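Local coordinates for parahox neighbor (Phaeodactylum tricornutum CCAP 1055/1, PDB 5Z5M), which probably hydrolyses 5-hydroxyisourate and stereoselectively decarboxylates the product, OHCU, to (S)-allantoin in urate degradation, at residues I201-L206 / P230-G235. Residues are numbered along the deposited sequence; the frame is centred on the assembly and turned at random.
Sequences IHLHRL and PALKGG
Leu203 and Ala231 are the residues whose CA atoms come nearest between strand residues 201-206 and the segment 230-235, 8.1 Å apart, a spacing that side chains and no hydrogen bonds bridge. The facing sheets of a β-sandwich pack through their inward-pointing side chains, and this contact is one small piece of such an interior: on the side of strand 201-206, one methyl, Leu203 CD2, makes all the close approaches. Leu203 reaches out from its strand with CG anti to the backbone N (chi1 -177°) and presents CD2 to both partners. Leu203 CD2 lies 3.9 Å from Ala231 CB, a methyl that points toward the strand. The same Leu203 CD2 is 4.0 Å from Leu232 CD1 and 4.1 Å from Leu232 CG, so the methyl meets the branch point of the second leucine as well as one of its arms. Leu232 takes a different staggered position at its first torsion, CG beside the backbone N and anti to the carbonyl carbon (chi1 -63°), and the two leucine side chains pass each other at a slant. This is the interior of the transthyretin-like HIU hydrolase domain: strand 200-207 belongs to the antiparallel sheet with 213-219, 241-248 and 268-275, whereas the short, loosely hydrogen-bonded strand at about 232-233 pairs with 182-189 in the facing sheet. Val215 and Trp245 from the neighbouring strands and Leu183 from the facing sheet also pack on Leu203, while Phe218 and Leu226 touch Ala231. Farther along the strand, Arg205 NH2 stays 4.6 Å from Leu232 CD1, beyond van der Waals touch. That buried guanidinium is held by Tyr243 OH at NE and by the carbonyl of Met211 at NH1, and NH2 makes a weak hydrogen bond to the carbonyl of Glu237.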
ATOM      1  N   ILE A 201       3.066   1.342 -21.519  1.00  9.54           N
ATOM      2  CA  ILE A 201       3.325   0.144 -20.732  1.00  8.86           C
ATOM      3  C   ILE A 201       3.828  -0.959 -21.650  1.00 11.43           C
ATOM      4  O   ILE A 201       3.169  -1.291 -22.630  1.00 14.29           O
ATOM      5  CB  ILE A 201       2.063  -0.357 -20.004  1.00  8.23           C
ATOM      6  CG1 ILE A 201       1.501   0.704 -19.053  1.00 13.13           C
ATOM      7  CG2 ILE A 201       2.378  -1.638 -19.241  1.00 12.34           C
ATOM      8  CD1 ILE A 201       0.153   0.318 -18.429  1.00 10.38           C
ATOM      9  N   HIS A 202       5.001  -1.511 -21.347  1.00  7.71           N
ATOM     10  CA  HIS A 202       5.502  -2.662 -22.089  1.00  8.35           C
ATOM     11  C   HIS A 202       5.398  -3.929 -21.247  1.00 11.62           C
ATOM     12  O   HIS A 202       5.319  -3.867 -20.018  1.00  8.06           O
ATOM     13  CB  HIS A 202       6.949  -2.439 -22.534  1.00  8.67           C
ATOM     14  CG  HIS A 202       7.107  -1.311 -23.504  1.00 21.61           C
ATOM     15  ND1 HIS A 202       8.339  -0.897 -23.974  1.00 22.91           N
ATOM     16  CD2 HIS A 202       6.192  -0.512 -24.095  1.00 16.16           C
ATOM     17  CE1 HIS A 202       8.170   0.111 -24.809  1.00 24.63           C
ATOM     18  NE2 HIS A 202       6.878   0.369 -24.901  1.00 29.25           N
ATOM     19  N   LEU A 203       5.373  -5.071 -21.927  1.00  9.38           N
ATOM     20  CA  LEU A 203       5.295  -6.375 -21.275  1.00  8.47           C
ATOM     21  C   LEU A 203       6.271  -7.347 -21.929  1.00  9.63           C
ATOM     22  O   LEU A 203       6.232  -7.551 -23.146  1.00 11.78           O
ATOM     23  CB  LEU A 203       3.866  -6.937 -21.344  1.00  7.22           C
ATOM     24  CG  LEU A 203       3.638  -8.280 -20.637  1.00  6.00           C
ATOM     25  CD1 LEU A 203       3.987  -8.193 -19.150  1.00  7.00           C
ATOM     26  CD2 LEU A 203       2.191  -8.762 -20.828  1.00 11.09           C
ATOM     27  N   HIS A 204       7.157  -7.919 -21.121  1.00  8.06           N
ATOM     28  CA  HIS A 204       8.070  -8.968 -21.572  1.00  8.68           C
ATOM     29  C   HIS A 204       7.780 -10.278 -20.873  1.00  9.63           C
ATOM     30  O   HIS A 204       7.370 -10.284 -19.718  1.00 10.03           O
ATOM     31  CB  HIS A 204       9.527  -8.592 -21.302  1.00  9.48           C
ATOM     32  CG  HIS A 204      10.051  -7.518 -22.194  1.00 14.11           C
ATOM     33  ND1 HIS A 204       9.730  -6.189 -22.026  1.00 16.31           N
ATOM     34  CD2 HIS A 204      10.880  -7.572 -23.265  1.00 17.98           C
ATOM     35  CE1 HIS A 204      10.340  -5.470 -22.950  1.00 28.44           C
ATOM     36  NE2 HIS A 204      11.043  -6.286 -23.716  1.00 22.87           N
ATOM     37  N   ARG A 205       8.003 -11.384 -21.576  1.00  7.18           N
ATOM     38  CA  ARG A 205       8.084 -12.690 -20.925  1.00 10.81           C
ATOM     39  C   ARG A 205       9.548 -13.006 -20.645  1.00 14.82           C
ATOM     40  O   ARG A 205      10.381 -12.957 -21.550  1.00 17.07           O
ATOM     41  CB  ARG A 205       7.460 -13.787 -21.787  1.00 11.63           C
ATOM     42  CG  ARG A 205       7.374 -15.143 -21.074  1.00 12.43           C
ATOM     43  CD  ARG A 205       6.807 -16.234 -21.979  1.00 18.80           C
ATOM     44  NE  ARG A 205       5.397 -16.025 -22.288  1.00 15.06           N
ATOM     45  CZ  ARG A 205       4.936 -15.634 -23.472  1.00 18.33           C
ATOM     46  NH1 ARG A 205       5.769 -15.419 -24.483  1.00 15.57           N
ATOM     47  NH2 ARG A 205       3.632 -15.472 -23.653  1.00 19.49           N
ATOM     48  N   LEU A 206       9.864 -13.319 -19.394  1.00 11.10           N
ATOM     49  CA  LEU A 206      11.253 -13.561 -19.004  1.00 15.73           C
ATOM     50  C   LEU A 206      11.595 -15.041 -18.998  1.00 16.79           C
ATOM     51  O   LEU A 206      12.745 -15.418 -19.220  1.00 17.70           O
ATOM     52  CB  LEU A 206      11.543 -12.967 -17.626  1.00 16.62           C
ATOM     53  CG  LEU A 206      11.319 -11.463 -17.443  1.00 19.25           C
ATOM     54  CD1 LEU A 206      11.924 -11.000 -16.125  1.00 23.65           C
ATOM     55  CD2 LEU A 206      11.885 -10.672 -18.607  1.00 22.13           C
ATOM     56  N   PRO A 230      -7.297  -6.962 -22.659  1.00 18.70           N
ATOM     57  CA  PRO A 230      -6.263  -7.767 -21.993  1.00 15.36           C
ATOM     58  C   PRO A 230      -4.954  -7.804 -22.767  1.00 14.17           C
ATOM     59  O   PRO A 230      -4.965  -7.828 -23.997  1.00 17.63           O
ATOM     60  CB  PRO A 230      -6.890  -9.163 -21.927  1.00 23.52           C
ATOM     61  CG  PRO A 230      -8.365  -8.911 -21.967  1.00 24.66           C
ATOM     62  CD  PRO A 230      -8.541  -7.725 -22.867  1.00 23.53           C
ATOM     63  N   ALA A 231      -3.841  -7.796 -22.041  1.00 12.13           N
ATOM     64  CA  ALA A 231      -2.518  -7.845 -22.646  1.00 12.18           C
ATOM     65  C   ALA A 231      -2.247  -9.206 -23.272  1.00 14.25           C
ATOM     66  O   ALA A 231      -1.608  -9.311 -24.317  1.00 14.60           O
ATOM     67  CB  ALA A 231      -1.448  -7.516 -21.599  1.00  7.86           C
ATOM     68  N   LEU A 232      -2.722 -10.251 -22.605  1.00 11.54           N
ATOM     69  CA  LEU A 232      -2.564 -11.615 -23.080  1.00  7.14           C
ATOM     70  C   LEU A 232      -3.892 -12.338 -22.909  1.00 15.84           C
ATOM     71  O   LEU A 232      -4.594 -12.105 -21.929  1.00 12.24           O
ATOM     72  CB  LEU A 232      -1.459 -12.336 -22.308  1.00 10.40           C
ATOM     73  CG  LEU A 232      -0.054 -11.746 -22.449  1.00 16.89           C
ATOM     74  CD1 LEU A 232       0.923 -12.474 -21.542  1.00 15.61           C
ATOM     75  CD2 LEU A 232       0.408 -11.801 -23.899  1.00 20.70           C
ATOM     76  N   LYS A 233      -4.232 -13.208 -23.857  1.00 11.44           N
ATOM     77  CA  LYS A 233      -5.510 -13.918 -23.815  1.00 14.94           C
ATOM     78  C   LYS A 233      -5.410 -15.334 -24.392  1.00 13.06           C
ATOM     79  O   LYS A 233      -4.995 -15.522 -25.537  1.00 16.07           O
ATOM     80  CB  LYS A 233      -6.579 -13.120 -24.576  1.00 19.28           C
ATOM     81  CG  LYS A 233      -7.970 -13.732 -24.534  1.00 35.84           C
ATOM     82  CD  LYS A 233      -9.013 -12.803 -25.147  1.00 33.50           C
ATOM     83  CE  LYS A 233     -10.397 -13.441 -25.140  1.00 43.76           C
ATOM     84  NZ  LYS A 233     -11.456 -12.495 -25.605  1.00 39.59           N
ATOM     85  N   GLY A 234      -5.783 -16.332 -23.598  1.00 13.64           N
ATOM     86  CA  GLY A 234      -5.905 -17.682 -24.116  1.00 16.78           C
ATOM     87  C   GLY A 234      -4.625 -18.491 -24.065  1.00 11.08           C
ATOM     88  O   GLY A 234      -3.532 -17.943 -23.911  1.00 15.46           O
ATOM     89  N   GLY A 235      -4.768 -19.804 -24.214  1.00 16.57           N
ATOM     90  CA  GLY A 235      -3.687 -20.737 -23.959  1.00 17.25           C
ATOM     91  C   GLY A 235      -2.459 -20.627 -24.843  1.00 17.79           C
ATOM     92  O   GLY A 235      -1.442 -21.248 -24.555  1.00 22.52           O
TER